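Local coordinates for autophagy-related protein 9 (Schizosaccharomyces pombe, PDB 7D0I) that scrambles phospholipids between the two leaflets of the membrane as a homotrimer and supplies membrane to the growing autophagosome, at residues A340-M344 and R466-L471; Y349-L353 and F635-T640. The protein carries 1 engineered substitution. All blocks are in the same frame, centred on the assembly; numbering follows the deposited sequence.

Contact 1 of 2, residues A340-M344 and R466-L471; sequences ANRIM and REYNEL
Met-344 reaches from the end of helix 336-343 onto the loop 466-471 and carries much of this contact. Its chain runs out from the backbone and bends at the last torsion (chi3 59°), which brings both SD and CE against the loop. SD lies against the peptide that links Glu-470 to Leu-471, with Glu-470 O at 3.1 Å. CE ends beside the Arg-466 guanidinium, 3.6 Å from NH2. The two side chains arrive from opposite directions.

Two other apolar contacts meet at one methyl group. Leu-471 CD2 touches Met-344 CG and Ile-343 CG2, each at 3.8 Å. The Ile-343 and Leu-471 side chains cross at about a right angle, and Tyr-191 of helix 183-195 touches both. Separately, Ala-340 CB packs on Asn-469 O and CB, where the backbones come nearest, with CA atoms 5.3 Å apart.

Among the polar groups, the amides of Asn-341 and Asn-469 lie close, with planes 53° apart. Their ND2 atoms are 3.2 Å apart, but both are donors and do not bond to each other. Each amide has a partner elsewhere: Asn-341 ND2 gives to Tyr-337 O, and Asn-469 OD1 accepts from Asn-348 ND2.

Within the loop, Arg-466 grips Glu-470 O side-on with NE (3.0 Å) and NH2 (3.3 Å). The oxygen lies in the guanidinium plane. This clasp spans the type II turn from Glu-467 to Glu-470, just before helix 472-480.

Arg-466 also touches a bound lauryl maltose neopentyl glycol. The chemistry therefore implies a loop braced by its own arginine and joined to helix 336-343 by thioether and aliphatic packing and by close contact at Asn-469, beside a detergent-occupied pocket.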
loop_
_atom_site.group_PDB
_atom_site.type_symbol
_atom_site.label_atom_id
_atom_site.label_comp_id
_atom_site.label_asym_id
_atom_site.label_seq_id
_atom_site.Cartn_x
_atom_site.Cartn_y
_atom_site.Cartn_z
ATOM N N ALA A 340 -17.008 14.934 -24.147
ATOM C CA ALA A 340 -17.567 15.709 -23.047
ATOM C C ALA A 340 -17.434 17.202 -23.301
ATOM O O ALA A 340 -18.344 17.972 -22.983
ATOM C CB ALA A 340 -16.889 15.327 -21.738
ATOM N N ASN A 341 -16.307 17.641 -23.863
ATOM C CA ASN A 341 -16.144 19.061 -24.161
ATOM C C ASN A 341 -17.064 19.515 -25.276
ATOM O O ASN A 341 -17.419 20.695 -25.334
ATOM C CB ASN A 341 -14.703 19.370 -24.544
ATOM C CG ASN A 341 -13.811 19.528 -23.356
ATOM O OD1 ASN A 341 -13.414 20.634 -23.004
ATOM N ND2 ASN A 341 -13.490 18.421 -22.715
ATOM N N ARG A 342 -17.442 18.617 -26.177
ATOM C CA ARG A 342 -18.333 19.009 -27.262
ATOM C C ARG A 342 -19.796 18.959 -26.851
ATOM O O ARG A 342 -20.597 19.751 -27.352
ATOM C CB ARG A 342 -18.102 18.125 -28.484
ATOM C CG ARG A 342 -16.680 18.139 -28.994
ATOM C CD ARG A 342 -16.560 17.441 -30.322
ATOM N NE ARG A 342 -16.878 18.339 -31.423
ATOM C CZ ARG A 342 -15.969 18.934 -32.183
ATOM N NH1 ARG A 342 -14.681 18.716 -31.969
ATOM N NH2 ARG A 342 -16.347 19.742 -33.161
ATOM N N ILE A 343 -20.168 18.047 -25.956
ATOM C CA ILE A 343 -21.543 18.010 -25.469
ATOM C C ILE A 343 -21.803 19.174 -24.528
ATOM O O ILE A 343 -22.851 19.823 -24.590
ATOM C CB ILE A 343 -21.835 16.667 -24.783
ATOM C CG1 ILE A 343 -21.715 15.519 -25.770
ATOM C CG2 ILE A 343 -23.211 16.674 -24.188
ATOM C CD1 ILE A 343 -21.803 14.182 -25.123
ATOM N N MET A 344 -20.854 19.461 -23.644
ATOM C CA MET A 344 -21.013 20.488 -22.628
ATOM C C MET A 344 -20.331 21.792 -23.006
ATOM O O MET A 344 -19.828 22.492 -22.130
ATOM C CB MET A 344 -20.473 19.991 -21.295
ATOM C CG MET A 344 -21.256 18.875 -20.686
ATOM S SD MET A 344 -20.848 18.692 -18.965
ATOM C CE MET A 344 -21.276 20.307 -18.353
ATOM N N ARG A 466 -21.861 21.763 -9.692
ATOM C CA ARG A 466 -21.542 21.175 -10.981
ATOM C C ARG A 466 -20.098 21.456 -11.348
ATOM O O ARG A 466 -19.590 22.558 -11.140
ATOM C CB ARG A 466 -22.474 21.725 -12.048
ATOM C CG ARG A 466 -22.341 21.084 -13.393
ATOM C CD ARG A 466 -22.889 19.693 -13.419
ATOM N NE ARG A 466 -23.052 19.205 -14.779
ATOM C CZ ARG A 466 -24.130 19.423 -15.513
ATOM N NH1 ARG A 466 -25.130 20.123 -15.025
ATOM N NH2 ARG A 466 -24.202 18.954 -16.738
ATOM N N GLU A 467 -19.433 20.444 -11.885
ATOM C CA GLU A 467 -18.082 20.570 -12.397
ATOM C C GLU A 467 -18.117 20.685 -13.909
ATOM O O GLU A 467 -19.114 20.374 -14.554
ATOM C CB GLU A 467 -17.236 19.374 -11.979
ATOM C CG GLU A 467 -16.980 19.322 -10.500
ATOM C CD GLU A 467 -16.263 18.077 -10.080
ATOM O OE1 GLU A 467 -16.295 17.090 -10.842
ATOM O OE2 GLU A 467 -15.664 18.084 -8.987
ATOM N N TYR A 468 -17.011 21.144 -14.472
ATOM C CA TYR A 468 -16.926 21.280 -15.912
ATOM C C TYR A 468 -16.757 19.917 -16.558
ATOM O O TYR A 468 -16.126 19.018 -16.006
ATOM C CB TYR A 468 -15.765 22.184 -16.291
ATOM C CG TYR A 468 -15.841 23.553 -15.683
ATOM C CD1 TYR A 468 -15.192 23.838 -14.508
ATOM C CD2 TYR A 468 -16.555 24.562 -16.289
ATOM C CE1 TYR A 468 -15.254 25.079 -13.954
ATOM C CE2 TYR A 468 -16.617 25.808 -15.743
ATOM C CZ TYR A 468 -15.968 26.060 -14.573
ATOM O OH TYR A 468 -16.024 27.301 -14.005
ATOM N N ASN A 469 -17.352 19.766 -17.732
ATOM C CA ASN A 469 -17.320 18.543 -18.525
ATOM C C ASN A 469 -17.872 17.339 -17.780
ATOM O O ASN A 469 -17.695 16.206 -18.231
ATOM C CB ASN A 469 -15.912 18.242 -19.029
ATOM C CG ASN A 469 -15.350 19.365 -19.843
ATOM O OD1 ASN A 469 -16.087 20.089 -20.501
ATOM N ND2 ASN A 469 -14.043 19.535 -19.794
ATOM N N GLU A 470 -18.548 17.551 -16.658
ATOM C CA GLU A 470 -19.242 16.479 -15.958
ATOM C C GLU A 470 -20.626 16.348 -16.564
ATOM O O GLU A 470 -21.492 17.190 -16.327
ATOM C CB GLU A 470 -19.329 16.756 -14.464
ATOM C CG GLU A 470 -20.309 15.870 -13.757
ATOM C CD GLU A 470 -20.088 15.839 -12.275
ATOM O OE1 GLU A 470 -19.529 14.837 -11.786
ATOM O OE2 GLU A 470 -20.464 16.814 -11.597
ATOM N N LEU A 471 -20.825 15.304 -17.358
ATOM C CA LEU A 471 -22.084 15.117 -18.051
ATOM C C LEU A 471 -23.219 14.989 -17.050
ATOM O O LEU A 471 -23.014 14.682 -15.880
ATOM C CB LEU A 471 -22.007 13.899 -18.963
ATOM C CG LEU A 471 -21.123 14.097 -20.188
ATOM C CD1 LEU A 471 -20.956 12.808 -20.917
ATOM C CD2 LEU A 471 -21.730 15.116 -21.098
#

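Contact 2 of 2, residues Y349-L353 and F635-T640; sequences YFIAL and FFREHT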
loop_
_atom_site.group_PDB
_atom_site.type_symbol
_atom_site.label_atom_id
_atom_site.label_comp_id
_atom_site.label_asym_id
_atom_site.label_seq_id
_atom_site.Cartn_x
_atom_site.Cartn_y
_atom_site.Cartn_z
ATOM N N TYR A 349 -19.658 27.199 -20.273
ATOM C CA TYR A 349 -19.768 28.647 -20.177
ATOM C C TYR A 349 -20.824 29.051 -19.169
ATOM O O TYR A 349 -20.670 30.058 -18.479
ATOM C CB TYR A 349 -20.089 29.247 -21.538
ATOM C CG TYR A 349 -18.907 29.360 -22.453
ATOM C CD1 TYR A 349 -17.923 30.300 -22.229
ATOM C CD2 TYR A 349 -18.782 28.540 -23.552
ATOM C CE1 TYR A 349 -16.849 30.410 -23.062
ATOM C CE2 TYR A 349 -17.714 28.644 -24.394
ATOM C CZ TYR A 349 -16.750 29.579 -24.146
ATOM O OH TYR A 349 -15.679 29.679 -24.990
ATOM N N PHE A 350 -21.903 28.281 -19.066
ATOM C CA PHE A 350 -22.938 28.595 -18.085
ATOM C C PHE A 350 -22.425 28.403 -16.665
ATOM O O PHE A 350 -22.649 29.249 -15.795
ATOM C CB PHE A 350 -24.168 27.734 -18.333
ATOM C CG PHE A 350 -25.381 28.186 -17.593
ATOM C CD1 PHE A 350 -26.257 29.077 -18.160
ATOM C CD2 PHE A 350 -25.654 27.711 -16.331
ATOM C CE1 PHE A 350 -27.369 29.486 -17.485
ATOM C CE2 PHE A 350 -26.768 28.124 -15.656
ATOM C CZ PHE A 350 -27.620 29.009 -16.232
ATOM N N ILE A 351 -21.751 27.284 -16.406
ATOM C CA ILE A 351 -21.155 27.048 -15.096
ATOM C C ILE A 351 -20.194 28.166 -14.741
ATOM O O ILE A 351 -20.144 28.618 -13.593
ATOM C CB ILE A 351 -20.446 25.683 -15.067
ATOM C CG1 ILE A 351 -21.426 24.557 -15.331
ATOM C CG2 ILE A 351 -19.797 25.456 -13.739
ATOM C CD1 ILE A 351 -20.753 23.271 -15.647
ATOM N N ALA A 352 -19.423 28.641 -15.718
ATOM C CA ALA A 352 -18.430 29.672 -15.443
ATOM C C ALA A 352 -19.048 31.049 -15.290
ATOM O O ALA A 352 -18.499 31.886 -14.575
ATOM C CB ALA A 352 -17.385 29.693 -16.546
ATOM N N LEU A 353 -20.169 31.317 -15.954
ATOM C CA LEU A 353 -20.869 32.575 -15.734
ATOM C C LEU A 353 -21.519 32.598 -14.360
ATOM O O LEU A 353 -21.478 33.610 -13.659
ATOM C CB LEU A 353 -21.927 32.796 -16.812
ATOM C CG LEU A 353 -21.529 33.136 -18.239
ATOM C CD1 LEU A 353 -22.749 33.063 -19.111
ATOM C CD2 LEU A 353 -20.942 34.510 -18.303
ATOM N N PHE A 635 -16.289 38.327 -21.126
ATOM C CA PHE A 635 -16.035 36.983 -20.629
ATOM C C PHE A 635 -15.842 36.005 -21.774
ATOM O O PHE A 635 -15.009 35.100 -21.691
ATOM C CB PHE A 635 -17.172 36.523 -19.727
ATOM C CG PHE A 635 -17.029 35.114 -19.259
ATOM C CD1 PHE A 635 -17.693 34.089 -19.896
ATOM C CD2 PHE A 635 -16.227 34.810 -18.186
ATOM C CE1 PHE A 635 -17.551 32.805 -19.475
ATOM C CE2 PHE A 635 -16.089 33.526 -17.764
ATOM C CZ PHE A 635 -16.750 32.525 -18.409
ATOM N N PHE A 636 -16.591 36.176 -22.859
ATOM C CA PHE A 636 -16.449 35.243 -23.961
ATOM C C PHE A 636 -15.201 35.499 -24.781
ATOM O O PHE A 636 -14.812 34.636 -25.572
ATOM C CB PHE A 636 -17.684 35.288 -24.855
ATOM C CG PHE A 636 -18.873 34.601 -24.264
ATOM C CD1 PHE A 636 -18.967 33.229 -24.269
ATOM C CD2 PHE A 636 -19.892 35.327 -23.694
ATOM C CE1 PHE A 636 -20.047 32.600 -23.721
ATOM C CE2 PHE A 636 -20.976 34.696 -23.148
ATOM C CZ PHE A 636 -21.054 33.332 -23.162
ATOM N N ARG A 637 -14.561 36.650 -24.605
ATOM C CA ARG A 637 -13.322 36.966 -25.301
ATOM C C ARG A 637 -12.096 36.642 -24.464
ATOM O O ARG A 637 -11.154 36.022 -24.959
ATOM C CB ARG A 637 -13.309 38.441 -25.703
ATOM C CG ARG A 637 -11.980 38.921 -26.226
ATOM C CD ARG A 637 -12.111 40.269 -26.895
ATOM N NE ARG A 637 -13.005 41.167 -26.175
ATOM C CZ ARG A 637 -12.681 41.816 -25.064
ATOM N NH1 ARG A 637 -13.562 42.618 -24.489
ATOM N NH2 ARG A 637 -11.486 41.657 -24.519
ATOM N N GLU A 638 -12.097 37.043 -23.194
ATOM C CA GLU A 638 -10.966 36.754 -22.327
ATOM C C GLU A 638 -10.832 35.261 -22.070
ATOM O O GLU A 638 -9.762 34.681 -22.272
ATOM C CB GLU A 638 -11.115 37.499 -21.004
ATOM C CG GLU A 638 -11.291 38.991 -21.131
ATOM C CD GLU A 638 -11.643 39.643 -19.806
ATOM O OE1 GLU A 638 -11.910 38.907 -18.832
ATOM O OE2 GLU A 638 -11.656 40.891 -19.734
ATOM N N HIS A 639 -11.907 34.618 -21.623
ATOM C CA HIS A 639 -11.828 33.278 -21.048
ATOM C C HIS A 639 -12.205 32.186 -22.035
ATOM O O HIS A 639 -12.805 31.185 -21.654
ATOM C CB HIS A 639 -12.696 33.198 -19.802
ATOM C CG HIS A 639 -12.347 34.221 -18.770
ATOM N ND1 HIS A 639 -13.117 35.338 -18.540
ATOM C CD2 HIS A 639 -11.317 34.288 -17.894
ATOM C CE1 HIS A 639 -12.572 36.053 -17.572
ATOM N NE2 HIS A 639 -11.480 35.440 -17.164
ATOM N N THR A 640 -11.849 32.349 -23.302
ATOM C CA THR A 640 -12.020 31.323 -24.320
ATOM C C THR A 640 -10.651 30.831 -24.761
ATOM O O THR A 640 -9.781 31.636 -25.098
ATOM C CB THR A 640 -12.779 31.871 -25.524
ATOM O OG1 THR A 640 -14.109 32.215 -25.134
ATOM C CG2 THR A 640 -12.828 30.846 -26.618
#
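Tyr-349 lays one face of its ring under Phe-636, whose CE1 sits 3.4 Å above the ring plane, towards the rim. The planes are 42° apart and the centroids 5.0 Å, so the two rings meet obliquely. At the edge of the tyrosine ring comes Phe-635 CE1, 3.7 Å from Tyr-349 CD1. The two phenylalanines thus meet the same ring in different ways.

Phe-635 also reaches Ala-352 and Leu-353. Its CG stands anti to the backbone N (chi1 176°), which carries the ring across to helix 345-355. Ala-352 CB sits at the edge of the Phe-635 ring, near its plane, against CZ. Leu-353 CD2 packs on CD1 of the same ring at 3.6 Å. Cys-650 of strand 647-650 touches Tyr-349, Ala-352 and Phe-635, and Phe-384 touches Tyr-349 and Phe-636.

The polar part is a short relay. Tyr-349 OH donates to Thr-640 OG1 at 3.0 Å. Thr-640 OG1 in turn donates to Phe-636 O at 2.6 Å, coming from above the carbonyl plane. That carbonyl lies in the last turn of helix 629-638, and Thr-640 begins strand 640-643.

The chemistry implies a largely aromatic interface, with Ala-352 and Leu-353, between helices 345-355 and 629-638, in which one phenol hydroxyl is tied to the point where helix gives way to strand.

Overall arrangement
Contacts 1 and 2 lie with their centres about 14 Å apart, on the same side of the chain's centre. Their first segments sit on consecutive helices, 336-343 and 345-355. Along the chain the segments alternate: 340-344, 349-353, 466-471, then 635-640. The contacts also touch directly. Ile-351 CD1 packs against Arg-466 CG at 3.5 Å; the Tyr-468 ring packs on Ile-351 and its OH lies against Ala-352 CA. Helix 345-355 therefore sits between the loop 466-471 and helix 629-638. Together the contacts join three parts of the chain far apart in sequence, all probably cytoplasmic. Contact 1 adjoins a detergent site; contact 2 lies farther from it.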